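Benzoylformate Decarboxylase (Polynucleobacter necessarius, PDB 4K9Q) binds thiamine diphosphate together with magnesium and probably catalyses the non-oxidative decarboxylation of benzoylformate to benzaldehyde and carbon dioxide. Local coordinates at residues R223-V228 against I326-K331; S197-L202 against Q262-I267; Q16-V21 against S37-V42; P64-I69 against I93-Q98. All blocks are in the same frame, centred on the assembly; numbering follows the deposited sequence.

Contact 1 of 4, residues R223-V228 against I326-K331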
loop_
_atom_site.group_PDB
_atom_site.type_symbol
_atom_site.label_atom_id
_atom_site.label_comp_id
_atom_site.label_asym_id
_atom_site.label_seq_id
_atom_site.Cartn_x
_atom_site.Cartn_y
_atom_site.Cartn_z
ATOM N N ARG A 223 -6.994 -35.032 31.180
ATOM C CA ARG A 223 -7.982 -34.554 32.143
ATOM C C ARG A 223 -9.402 -34.772 31.614
ATOM O O ARG A 223 -10.309 -35.122 32.368
ATOM C CB ARG A 223 -7.747 -33.068 32.436
ATOM C CG ARG A 223 -8.637 -32.492 33.543
ATOM C CD ARG A 223 -8.255 -33.074 34.888
ATOM N NE ARG A 223 -6.897 -32.708 35.281
ATOM C CZ ARG A 223 -6.600 -31.631 36.001
ATOM N NH1 ARG A 223 -7.569 -30.822 36.397
ATOM N NH2 ARG A 223 -5.339 -31.362 36.325
ATOM N N LEU A 224 -9.592 -34.565 30.315
ATOM C CA LEU A 224 -10.906 -34.729 29.694
ATOM C C LEU A 224 -11.154 -36.122 29.147
ATOM O O LEU A 224 -12.294 -36.482 28.851
ATOM C CB LEU A 224 -11.081 -33.726 28.558
ATOM C CG LEU A 224 -11.166 -32.260 28.927
ATOM C CD1 LEU A 224 -11.184 -31.417 27.664
ATOM C CD2 LEU A 224 -12.411 -32.013 29.769
ATOM N N ASN A 225 -10.091 -36.905 29.006
ATOM C CA ASN A 225 -10.190 -38.190 28.326
ATOM C C ASN A 225 -10.921 -38.041 26.996
ATOM O O ASN A 225 -11.756 -38.873 26.632
ATOM C CB ASN A 225 -10.891 -39.224 29.210
ATOM C CG ASN A 225 -9.917 -40.035 30.038
ATOM O OD1 ASN A 225 -8.906 -40.519 29.529
ATOM N ND2 ASN A 225 -10.209 -40.181 31.325
ATOM N N ALA A 226 -10.599 -36.972 26.272
ATOM C CA ALA A 226 -11.239 -36.697 24.988
ATOM C C ALA A 226 -10.321 -37.079 23.830
ATOM O O ALA A 226 -9.103 -37.034 23.965
ATOM C CB ALA A 226 -11.620 -35.233 24.896
ATOM N N PRO A 227 -10.912 -37.461 22.688
ATOM C CA PRO A 227 -10.095 -37.714 21.500
ATOM C C PRO A 227 -9.393 -36.432 21.054
ATOM O O PRO A 227 -9.974 -35.346 21.132
ATOM C CB PRO A 227 -11.126 -38.145 20.452
ATOM C CG PRO A 227 -12.401 -37.525 20.900
ATOM C CD PRO A 227 -12.353 -37.567 22.402
ATOM N N VAL A 228 -8.158 -36.573 20.587
ATOM C CA VAL A 228 -7.392 -35.441 20.093
ATOM C C VAL A 228 -7.082 -35.641 18.614
ATOM O O VAL A 228 -6.621 -36.699 18.206
ATOM C CB VAL A 228 -6.072 -35.291 20.870
ATOM C CG1 VAL A 228 -5.215 -34.209 20.249
ATOM C CG2 VAL A 228 -6.362 -34.979 22.346
ATOM N N ILE A 326 -11.011 -27.392 35.275
ATOM C CA ILE A 326 -11.709 -28.546 34.724
ATOM C C ILE A 326 -11.449 -29.793 35.559
ATOM O O ILE A 326 -10.313 -30.067 35.938
ATOM C CB ILE A 326 -11.288 -28.789 33.260
ATOM C CG1 ILE A 326 -11.789 -27.644 32.378
ATOM C CG2 ILE A 326 -11.828 -30.108 32.757
ATOM C CD1 ILE A 326 -11.307 -27.728 30.955
ATOM N N ASP A 327 -12.509 -30.546 35.843
ATOM C CA ASP A 327 -12.385 -31.766 36.639
ATOM C C ASP A 327 -12.062 -32.991 35.790
ATOM O O ASP A 327 -12.482 -33.093 34.635
ATOM C CB ASP A 327 -13.662 -32.020 37.443
ATOM C CG ASP A 327 -13.795 -31.095 38.640
ATOM O OD1 ASP A 327 -12.759 -30.770 39.263
ATOM O OD2 ASP A 327 -14.937 -30.695 38.954
ATOM N N GLN A 328 -11.320 -33.920 36.382
ATOM C CA GLN A 328 -10.995 -35.183 35.734
ATOM C C GLN A 328 -12.237 -35.967 35.323
ATOM O O GLN A 328 -13.177 -36.106 36.101
ATOM C CB GLN A 328 -10.151 -36.043 36.667
ATOM C CG GLN A 328 -9.803 -37.395 36.084
ATOM C CD GLN A 328 -8.839 -37.289 34.916
ATOM O OE1 GLN A 328 -7.745 -36.732 35.045
ATOM N NE2 GLN A 328 -9.243 -37.824 33.770
ATOM N N ARG A 329 -12.238 -36.485 34.100
ATOM C CA ARG A 329 -13.308 -37.376 33.650
ATOM C C ARG A 329 -12.860 -38.833 33.619
ATOM O O ARG A 329 -11.667 -39.120 33.526
ATOM C CB ARG A 329 -13.794 -36.974 32.266
ATOM C CG ARG A 329 -14.322 -35.572 32.192
ATOM C CD ARG A 329 -14.982 -35.336 30.862
ATOM N NE ARG A 329 -15.708 -34.076 30.852
ATOM C CZ ARG A 329 -16.780 -33.845 30.104
ATOM N NH1 ARG A 329 -17.250 -34.793 29.307
ATOM N NH2 ARG A 329 -17.382 -32.664 30.159
ATOM N N GLU A 330 -13.823 -39.750 33.698
ATOM C CA GLU A 330 -13.522 -41.175 33.594
ATOM C C GLU A 330 -13.298 -41.562 32.136
ATOM O O GLU A 330 -13.798 -40.891 31.228
ATOM C CB GLU A 330 -14.645 -42.015 34.209
ATOM C CG GLU A 330 -14.669 -42.001 35.732
ATOM C CD GLU A 330 -15.715 -42.935 36.312
ATOM O OE1 GLU A 330 -16.726 -43.199 35.628
ATOM O OE2 GLU A 330 -15.523 -43.409 37.452
ATOM N N LYS A 331 -12.532 -42.628 31.911
ATOM C CA LYS A 331 -12.301 -43.120 30.555
ATOM C C LYS A 331 -13.646 -43.354 29.882
ATOM O O LYS A 331 -14.552 -43.934 30.480
ATOM C CB LYS A 331 -11.471 -44.406 30.564
ATOM C CG LYS A 331 -9.966 -44.180 30.614
ATOM C CD LYS A 331 -9.515 -43.702 31.983
ATOM C CE LYS A 331 -8.067 -43.235 31.954
ATOM N NZ LYS A 331 -7.152 -44.279 31.416
HETATM O O HOH W 1 -14.771 -36.586 27.838
#
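Leu224 and Ile326 form the apolar heart of the tightly packed part of this contact. CD2 of Leu224 lies 3.6 Å from CG2 of Ile326, the two side chains crossing at about a right angle where helix 214-224 runs out. Both are buried and both touch Ile194 of helix 184-196, a setting that suits branched aliphatic residues. Next to them the backbones join through a hydrogen bond of 2.9 Å from Arg329 N to Arg223 O. Asn225, also buried, takes a positive phi just past the helix, a conformation asparagine tolerates well, and its ND2 bonds Arg329 O at 2.8 Å from above the carbonyl plane.

The solvent side is looser. Arg223 has CG anti to its backbone N (chi1 -174°) and bends twice beyond, passing CD 3.5 Å from Gln328 N and bringing NH1 to Ile326 O at 2.9 Å, with that oxygen in the guanidinium plane. An alanine here would probably leave Ile326 O without this donor and uncover the backbone of Gln328. Within its own segment, Gln328 NE2 meets Arg329 O on a lone pair. Lys331 merely lays CE 3.7 Å from Asn225 OD1. The Arg329 guanidinium has its main partner in Ser197 O.

Across the two segments a backbone N-H, the Asn225 amide and the Arg223 guanidinium hold backbone carbonyls, so the grip rests on directed hydrogen bonds with no salt bridge between them.

Contact 2 of 4, residues S197-L202 against Q262-I267; sequences SKNPLL and QGHDLI
His264 meets Asn199 and Leu201 with nearly every atom of its side chain. CB starts 3.1 Å from Asn199 O. With CG beside the backbone N (chi1 -61°), CG lies 3.7 Å from Leu201 CB, and the ring carries on across the Leu201 side chain at about a right angle. ND1 donates to Asn199 O at 3.0 Å; the oxygen lies in the ring plane, although the donor stands well above the carbonyl plane. On the other limb, CD2 has Leu201 CD1 at 3.5 Å, over one face and offset toward the rim, a CH-pi contact. CE1 lies near the Asn199 amide, whose plane is turned 44° from the ring, and NE2 at the tip is again near Leu201 CD1. Histidine suits this place because it offers an N-H at its edge and a pi face that a methyl can lie over; an alanine here would probably leave Asn199 O without this bond and open a gap beside the Leu201 methyl.

Asp265 is equally apt. Its OD2 receives Lys198 N at 2.8 Å through the syn lone pair, and OD1 takes Asn199 N at 2.9 Å, so one carboxylate binds two successive N-H groups of the turn after helix 184-196.

Leu201 N then bonds Leu266 O at 2.9 Å, opening the parallel pairing of strands 201-204 and 266-270. Strand 201-204 has 228-230 on its other side, strand 266-270 continues the sheet to 291-296, and Leu202 packs on helix 214-224, within the Rossmann-like central domain.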
loop_
_atom_site.group_PDB
_atom_site.type_symbol
_atom_site.label_atom_id
_atom_site.label_comp_id
_atom_site.label_asym_id
_atom_site.label_seq_id
_atom_site.Cartn_x
_atom_site.Cartn_y
_atom_site.Cartn_z
ATOM N N SER A 197 -20.159 -30.104 28.708
ATOM C CA SER A 197 -20.277 -30.918 27.500
ATOM C C SER A 197 -20.294 -32.412 27.810
ATOM O O SER A 197 -19.687 -32.860 28.783
ATOM C CB SER A 197 -19.142 -30.595 26.521
ATOM O OG SER A 197 -17.908 -31.099 26.992
ATOM N N LYS A 198 -20.981 -33.174 26.961
ATOM C CA LYS A 198 -21.119 -34.617 27.146
ATOM C C LYS A 198 -19.954 -35.375 26.522
ATOM O O LYS A 198 -19.445 -36.349 27.087
ATOM C CB LYS A 198 -22.427 -35.108 26.518
ATOM C CG LYS A 198 -23.697 -34.571 27.166
ATOM C CD LYS A 198 -23.935 -35.183 28.543
ATOM C CE LYS A 198 -23.548 -34.222 29.653
ATOM N NZ LYS A 198 -24.362 -32.971 29.591
ATOM N N ASN A 199 -19.536 -34.924 25.346
ATOM C CA ASN A 199 -18.555 -35.658 24.560
ATOM C C ASN A 199 -17.653 -34.705 23.784
ATOM O O ASN A 199 -17.723 -34.641 22.557
ATOM C CB ASN A 199 -19.281 -36.587 23.588
ATOM C CG ASN A 199 -18.398 -37.709 23.082
ATOM O OD1 ASN A 199 -17.291 -37.928 23.586
ATOM N ND2 ASN A 199 -18.889 -38.440 22.090
ATOM N N PRO A 200 -16.812 -33.949 24.499
ATOM C CA PRO A 200 -15.958 -32.952 23.841
ATOM C C PRO A 200 -14.900 -33.602 22.952
ATOM O O PRO A 200 -14.488 -34.740 23.197
ATOM C CB PRO A 200 -15.287 -32.238 25.019
ATOM C CG PRO A 200 -15.296 -33.247 26.119
ATOM C CD PRO A 200 -16.587 -33.994 25.954
ATOM N N LEU A 201 -14.484 -32.884 21.915
ATOM C CA LEU A 201 -13.410 -33.345 21.041
ATOM C C LEU A 201 -12.374 -32.236 20.927
ATOM O O LEU A 201 -12.722 -31.066 20.785
ATOM C CB LEU A 201 -13.970 -33.732 19.664
ATOM C CG LEU A 201 -12.993 -34.104 18.538
ATOM C CD1 LEU A 201 -13.577 -35.184 17.619
ATOM C CD2 LEU A 201 -12.624 -32.855 17.739
ATOM N N LEU A 202 -11.102 -32.604 21.018
ATOM C CA LEU A 202 -10.024 -31.623 20.985
ATOM C C LEU A 202 -9.335 -31.605 19.628
ATOM O O LEU A 202 -9.047 -32.656 19.060
ATOM C CB LEU A 202 -9.005 -31.923 22.084
ATOM C CG LEU A 202 -9.460 -31.753 23.530
ATOM C CD1 LEU A 202 -8.419 -32.311 24.475
ATOM C CD2 LEU A 202 -9.691 -30.291 23.813
ATOM N N GLN A 262 -17.887 -35.809 13.653
ATOM C CA GLN A 262 -19.273 -36.087 14.028
ATOM C C GLN A 262 -19.368 -36.887 15.330
ATOM O O GLN A 262 -18.482 -37.681 15.649
ATOM C CB GLN A 262 -19.998 -36.830 12.904
ATOM C CG GLN A 262 -20.343 -35.958 11.711
ATOM C CD GLN A 262 -21.062 -36.727 10.617
ATOM O OE1 GLN A 262 -21.101 -37.960 10.630
ATOM N NE2 GLN A 262 -21.637 -36.002 9.661
ATOM N N GLY A 263 -20.442 -36.665 16.085
ATOM C CA GLY A 263 -20.683 -37.426 17.299
ATOM C C GLY A 263 -20.200 -36.747 18.568
ATOM O O GLY A 263 -20.222 -37.344 19.649
ATOM N N HIS A 264 -19.760 -35.496 18.438
ATOM C CA HIS A 264 -19.239 -34.745 19.576
ATOM C C HIS A 264 -19.946 -33.402 19.685
ATOM O O HIS A 264 -20.066 -32.675 18.698
ATOM C CB HIS A 264 -17.730 -34.575 19.430
ATOM C CG HIS A 264 -16.993 -35.875 19.395
ATOM N ND1 HIS A 264 -16.553 -36.513 20.534
ATOM C CD2 HIS A 264 -16.649 -36.674 18.358
ATOM C CE1 HIS A 264 -15.955 -37.643 20.201
ATOM N NE2 HIS A 264 -16.000 -37.765 18.886
ATOM N N ASP A 265 -20.434 -33.079 20.880
ATOM C CA ASP A 265 -21.243 -31.868 21.048
ATOM C C ASP A 265 -20.422 -30.582 21.121
ATOM O O ASP A 265 -20.891 -29.515 20.728
ATOM C CB ASP A 265 -22.183 -31.980 22.260
ATOM C CG ASP A 265 -21.455 -32.283 23.562
ATOM O OD1 ASP A 265 -20.305 -32.771 23.525
ATOM O OD2 ASP A 265 -22.056 -32.047 24.634
ATOM N N LEU A 266 -19.198 -30.686 21.622
ATOM C CA LEU A 266 -18.353 -29.506 21.757
ATOM C C LEU A 266 -17.017 -29.745 21.064
ATOM O O LEU A 266 -16.339 -30.732 21.341
ATOM C CB LEU A 266 -18.137 -29.167 23.240
ATOM C CG LEU A 266 -17.293 -27.931 23.540
ATOM C CD1 LEU A 266 -17.986 -26.695 23.005
ATOM C CD2 LEU A 266 -17.031 -27.802 25.030
ATOM N N ILE A 267 -16.645 -28.842 20.161
ATOM C CA ILE A 267 -15.351 -28.942 19.476
ATOM C C ILE A 267 -14.415 -27.886 20.066
ATOM O O ILE A 267 -14.711 -26.694 20.023
ATOM C CB ILE A 267 -15.485 -28.717 17.952
ATOM C CG1 ILE A 267 -16.595 -29.598 17.359
ATOM C CG2 ILE A 267 -14.154 -28.976 17.247
ATOM C CD1 ILE A 267 -16.458 -31.057 17.687
#

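Contact 3 of 4, residues Q16-V21 against S37-V42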
loop_
_atom_site.group_PDB
_atom_site.type_symbol
_atom_site.label_atom_id
_atom_site.label_comp_id
_atom_site.label_asym_id
_atom_site.label_seq_id
_atom_site.Cartn_x
_atom_site.Cartn_y
_atom_site.Cartn_z
ATOM N N GLN A 16 21.454 -10.946 21.724
ATOM C CA GLN A 16 21.841 -12.323 21.434
ATOM C C GLN A 16 21.358 -12.805 20.064
ATOM O O GLN A 16 20.975 -13.966 19.892
ATOM C CB GLN A 16 21.392 -13.259 22.553
ATOM C CG GLN A 16 21.955 -12.837 23.916
ATOM C CD GLN A 16 21.561 -13.786 25.029
ATOM O OE1 GLN A 16 21.500 -14.999 24.834
ATOM N NE2 GLN A 16 21.282 -13.234 26.205
ATOM N N VAL A 17 21.389 -11.895 19.098
ATOM C CA VAL A 17 21.060 -12.214 17.714
ATOM C C VAL A 17 22.355 -12.076 16.920
ATOM O O VAL A 17 22.702 -10.985 16.464
ATOM C CB VAL A 17 19.968 -11.257 17.191
ATOM C CG1 VAL A 17 19.665 -11.511 15.712
ATOM C CG2 VAL A 17 18.696 -11.418 18.035
ATOM N N THR A 18 23.087 -13.176 16.780
ATOM C CA THR A 18 24.439 -13.088 16.225
ATOM C C THR A 18 24.658 -13.977 14.996
ATOM O O THR A 18 25.799 -14.255 14.611
ATOM C CB THR A 18 25.518 -13.373 17.298
ATOM O OG1 THR A 18 25.375 -14.712 17.778
ATOM C CG2 THR A 18 25.368 -12.401 18.472
ATOM N N THR A 19 23.563 -14.415 14.383
ATOM C CA THR A 19 23.651 -15.129 13.116
ATOM C C THR A 19 23.017 -14.326 11.992
ATOM O O THR A 19 21.898 -13.838 12.124
ATOM C CB THR A 19 22.992 -16.518 13.176
ATOM O OG1 THR A 19 23.603 -17.285 14.222
ATOM C CG2 THR A 19 23.186 -17.253 11.842
ATOM N N VAL A 20 23.747 -14.208 10.882
ATOM C CA VAL A 20 23.260 -13.557 9.679
ATOM C C VAL A 20 23.257 -14.581 8.546
ATOM O O VAL A 20 24.305 -15.131 8.206
ATOM C CB VAL A 20 24.182 -12.378 9.258
ATOM C CG1 VAL A 20 23.707 -11.784 7.934
ATOM C CG2 VAL A 20 24.260 -11.299 10.355
ATOM N N VAL A 21 22.092 -14.861 7.971
ATOM C CA VAL A 21 22.054 -15.663 6.754
ATOM C C VAL A 21 21.918 -14.683 5.590
ATOM O O VAL A 21 21.116 -13.753 5.643
ATOM C CB VAL A 21 20.873 -16.657 6.746
ATOM C CG1 VAL A 21 21.016 -17.623 5.570
ATOM C CG2 VAL A 21 20.796 -17.418 8.068
ATOM N N SER A 37 34.130 -11.888 14.324
ATOM C CA SER A 37 34.344 -13.315 14.510
ATOM C C SER A 37 33.370 -13.954 15.484
ATOM O O SER A 37 33.208 -15.180 15.491
ATOM C CB SER A 37 35.781 -13.558 14.986
ATOM O OG SER A 37 36.084 -12.696 16.068
ATOM N N ASP A 38 32.720 -13.142 16.314
ATOM C CA ASP A 38 31.745 -13.700 17.242
ATOM C C ASP A 38 30.334 -13.759 16.653
ATOM O O ASP A 38 29.398 -14.174 17.325
ATOM C CB ASP A 38 31.767 -12.988 18.600
ATOM C CG ASP A 38 31.432 -11.508 18.510
ATOM O OD1 ASP A 38 31.696 -10.867 17.472
ATOM O OD2 ASP A 38 30.916 -10.978 19.512
ATOM N N PHE A 39 30.195 -13.336 15.398
ATOM C CA PHE A 39 28.948 -13.540 14.662
ATOM C C PHE A 39 29.211 -14.633 13.635
ATOM O O PHE A 39 30.366 -14.922 13.314
ATOM C CB PHE A 39 28.525 -12.261 13.946
ATOM C CG PHE A 39 27.867 -11.248 14.842
ATOM C CD1 PHE A 39 28.549 -10.712 15.926
ATOM C CD2 PHE A 39 26.570 -10.819 14.589
ATOM C CE1 PHE A 39 27.941 -9.791 16.745
ATOM C CE2 PHE A 39 25.962 -9.897 15.397
ATOM C CZ PHE A 39 26.646 -9.377 16.481
ATOM N N ASN A 40 28.146 -15.242 13.131
ATOM C CA ASN A 40 28.260 -16.235 12.064
ATOM C C ASN A 40 27.523 -15.742 10.832
ATOM O O ASN A 40 26.364 -15.352 10.927
ATOM C CB ASN A 40 27.661 -17.567 12.501
ATOM C CG ASN A 40 28.595 -18.369 13.390
ATOM O OD1 ASN A 40 29.818 -18.274 13.277
ATOM N ND2 ASN A 40 28.022 -19.180 14.269
ATOM N N TYR A 41 28.199 -15.737 9.689
ATOM C CA TYR A 41 27.553 -15.437 8.414
ATOM C C TYR A 41 27.401 -16.739 7.655
ATOM O O TYR A 41 28.372 -17.491 7.487
ATOM C CB TYR A 41 28.390 -14.461 7.593
ATOM C CG TYR A 41 27.729 -14.025 6.302
ATOM C CD1 TYR A 41 27.872 -14.770 5.139
ATOM C CD2 TYR A 41 26.955 -12.869 6.249
ATOM C CE1 TYR A 41 27.269 -14.379 3.964
ATOM C CE2 TYR A 41 26.351 -12.463 5.071
ATOM C CZ TYR A 41 26.515 -13.224 3.929
ATOM O OH TYR A 41 25.919 -12.837 2.750
ATOM N N VAL A 42 26.185 -16.993 7.193
ATOM C CA VAL A 42 25.871 -18.202 6.441
ATOM C C VAL A 42 25.441 -17.830 5.027
ATOM O O VAL A 42 24.359 -17.265 4.824
ATOM C CB VAL A 42 24.739 -19.013 7.114
ATOM C CG1 VAL A 42 24.360 -20.230 6.261
ATOM C CG2 VAL A 42 25.139 -19.438 8.516
HETATM O O HOH W 2 27.299 -16.700 16.518
HETATM O O HOH W 3 27.922 -14.941 19.264
#
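Thr18 sets its CB over the centre of the Phe39 ring, 3.9 Å from the centroid and 11° off the normal, a CH-pi contact between side chains that cross at about a right angle. Thr18 CG2, anti to the carbonyl carbon, reaches on over the same face to within 3.8 Å of Phe39 CZ. Thr18 OG1 is hydrogen-bonded to a water, and that water donates to Asp38 O at 2.6 Å, so threonine serves the ring with its carbons and solvent with its oxygen.

Beyond this pair the strands run parallel: Asn40 N bonds Thr18 O, Val20 N bonds Asn40 O, and Val42 N bonds Val20 O at 2.8 Å. Val20 lays CG1 3.8 Å from Tyr41 CD2, while Val21 CG1 lies 3.4 Å from Val42 O; beta-branched residues suit such extended backbone.

A second shell fixes the ring and its loop. Phe9 meets Phe39 edge-to-face, and Arg13, also on helix 4-15, forms a salt bridge with Asp38.

Strands 19-22 and 40-43, linked through helix 29-32, make a beta-alpha-beta unit at one border of the sheet. Val21 packs against helix 47-61, strand 66-69 flanks 19-22, and Tyr41 touches Pro475 of a second subunit.

Contact 4 of 4, residues P64-I69 against I93-Q98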
loop_
_atom_site.group_PDB
_atom_site.type_symbol
_atom_site.label_atom_id
_atom_site.label_comp_id
_atom_site.label_asym_id
_atom_site.label_seq_id
_atom_site.Cartn_x
_atom_site.Cartn_y
_atom_site.Cartn_z
ATOM N N PRO A 64 15.258 -14.457 17.124
ATOM C CA PRO A 64 15.430 -13.964 15.756
ATOM C C PRO A 64 16.753 -14.391 15.128
ATOM O O PRO A 64 17.739 -14.665 15.813
ATOM C CB PRO A 64 15.397 -12.443 15.929
ATOM C CG PRO A 64 14.624 -12.221 17.205
ATOM C CD PRO A 64 15.044 -13.359 18.084
ATOM N N VAL A 65 16.739 -14.449 13.805
ATOM C CA VAL A 65 17.937 -14.592 13.001
ATOM C C VAL A 65 17.874 -13.440 11.999
ATOM O O VAL A 65 16.788 -13.047 11.578
ATOM C CB VAL A 65 17.959 -15.947 12.264
ATOM C CG1 VAL A 65 19.120 -15.985 11.259
ATOM C CG2 VAL A 65 18.066 -17.101 13.272
ATOM N N ILE A 66 19.020 -12.865 11.653
ATOM C CA ILE A 66 19.052 -11.797 10.661
ATOM C C ILE A 66 19.222 -12.365 9.258
ATOM O O ILE A 66 20.055 -13.243 9.030
ATOM C CB ILE A 66 20.184 -10.802 10.940
ATOM C CG1 ILE A 66 19.895 -10.043 12.239
ATOM C CG2 ILE A 66 20.329 -9.832 9.780
ATOM C CD1 ILE A 66 21.033 -9.183 12.676
ATOM N N VAL A 67 18.398 -11.881 8.336
ATOM C CA VAL A 67 18.550 -12.139 6.916
ATOM C C VAL A 67 19.155 -10.866 6.315
ATOM O O VAL A 67 18.712 -9.763 6.615
ATOM C CB VAL A 67 17.175 -12.450 6.266
ATOM C CG1 VAL A 67 17.238 -12.321 4.743
ATOM C CG2 VAL A 67 16.701 -13.846 6.673
ATOM N N ASN A 68 20.189 -11.005 5.495
ATOM C CA ASN A 68 20.788 -9.848 4.833
ATOM C C ASN A 68 20.825 -10.131 3.339
ATOM O O ASN A 68 21.564 -11.010 2.885
ATOM C CB ASN A 68 22.195 -9.579 5.378
ATOM C CG ASN A 68 22.799 -8.284 4.848
ATOM O OD1 ASN A 68 23.909 -8.285 4.310
ATOM N ND2 ASN A 68 22.082 -7.172 5.014
ATOM N N ILE A 69 20.006 -9.406 2.582
ATOM C CA ILE A 69 19.914 -9.626 1.147
ATOM C C ILE A 69 20.038 -8.324 0.368
ATOM O O ILE A 69 20.090 -7.236 0.953
ATOM C CB ILE A 69 18.637 -10.403 0.777
ATOM C CG1 ILE A 69 17.383 -9.637 1.220
ATOM C CG2 ILE A 69 18.670 -11.808 1.394
ATOM C CD1 ILE A 69 16.106 -10.474 1.102
ATOM N N ILE A 93 14.411 -11.040 11.323
ATOM C CA ILE A 93 14.678 -9.644 11.010
ATOM C C ILE A 93 15.262 -9.584 9.604
ATOM O O ILE A 93 16.447 -9.894 9.389
ATOM C CB ILE A 93 15.616 -9.006 12.045
ATOM C CG1 ILE A 93 14.954 -9.054 13.427
ATOM C CG2 ILE A 93 15.945 -7.560 11.652
ATOM C CD1 ILE A 93 15.845 -8.562 14.558
ATOM N N ILE A 94 14.414 -9.224 8.644
ATOM C CA ILE A 94 14.833 -9.174 7.248
ATOM C C ILE A 94 15.488 -7.834 6.962
ATOM O O ILE A 94 14.859 -6.786 7.111
ATOM C CB ILE A 94 13.653 -9.350 6.269
ATOM C CG1 ILE A 94 12.787 -10.580 6.610
ATOM C CG2 ILE A 94 14.185 -9.403 4.826
ATOM C CD1 ILE A 94 13.500 -11.908 6.561
ATOM N N THR A 95 16.755 -7.851 6.558
ATOM C CA THR A 95 17.416 -6.606 6.191
ATOM C C THR A 95 17.848 -6.649 4.737
ATOM O O THR A 95 18.303 -7.677 4.250
ATOM C CB THR A 95 18.631 -6.294 7.088
ATOM O OG1 THR A 95 19.708 -7.198 6.796
ATOM C CG2 THR A 95 18.246 -6.421 8.551
ATOM N N ALA A 96 17.663 -5.542 4.034
ATOM C CA ALA A 96 18.206 -5.421 2.687
ATOM C C ALA A 96 18.950 -4.103 2.563
ATOM O O ALA A 96 18.461 -3.067 3.011
ATOM C CB ALA A 96 17.100 -5.490 1.650
ATOM N N GLY A 97 20.129 -4.133 1.952
ATOM C CA GLY A 97 20.825 -2.899 1.653
ATOM C C GLY A 97 20.001 -2.066 0.695
ATOM O O GLY A 97 19.160 -2.581 -0.050
ATOM N N GLN A 98 20.241 -0.767 0.728
ATOM C CA GLN A 98 19.578 0.204 -0.121
ATOM C C GLN A 98 20.673 1.083 -0.722
ATOM O O GLN A 98 21.780 1.173 -0.160
ATOM C CB GLN A 98 18.623 1.044 0.735
ATOM C CG GLN A 98 17.987 2.275 0.059
ATOM C CD GLN A 98 17.074 1.905 -1.109
ATOM O OE1 GLN A 98 17.552 1.481 -2.165
ATOM N NE2 GLN A 98 15.758 2.067 -0.925
#
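Thr95 and Asn68, neighbours on one side of the sheet, cross obliquely, and Asn68 ND2 donates to Thr95 OG1 at 3.0 Å with a nearly straight N-H (164°), the oxygen lying in the amide plane. Chi1 of 71° places OG1 between the backbone N and the carbonyl carbon of Thr95, from where it donates to Val67 O at 2.8 Å. Thr95 N bonds that carbonyl too, at 2.7 Å, so Val67 O is gripped twice by one residue. Threonine suits this buried place because its hydroxyl both gives and takes a bond. On the same side, where the segments begin, Pro64 CB touches Ile93 CD1.

The other side is wholly apolar. Val67 and Ile94 lie side by side, pointing the same way, and Ile94 CD1 comes 3.7 Å from both CB and CG2 of Val67. Farther on, Ile69 CG1 sits 4.2 Å from Ala96 CB.

Val67 packs against helix 47-61 and Thr95 against Phe139 of helix 135-147. Two adjacent parallel strands joined through helices 71-77 and 79-88, with helices on both faces, are characteristic of the alpha/beta N-terminal domain of thiamine diphosphate enzymes; here the side chain of Ile69 is about 7 Å from a bound thiamine diphosphate.

Contacts 3 and 4 come first along the chain and belong to one parallel sheet of the N-terminal domain, ordered 40-43, 19-22, 66-69, 93-98. Their centres are 12 Å apart, and strands 19-22 and 66-69 join them through backbone bonds. Contacts 1 and 2 follow with alternating segments, their centres 11 Å apart at the central domain; Pro227 O and Leu202 N link them. The pairs lie on opposite sides of the chain's centre, with centres 46 to 48 Å apart. Contacts 3 and 4 help build a domain that approaches bound thiamine diphosphate; contacts 1 and 2 tie the middle strands of another sheet to helix 214-224 and the 326-331 loop, away from cofactor and magnesium.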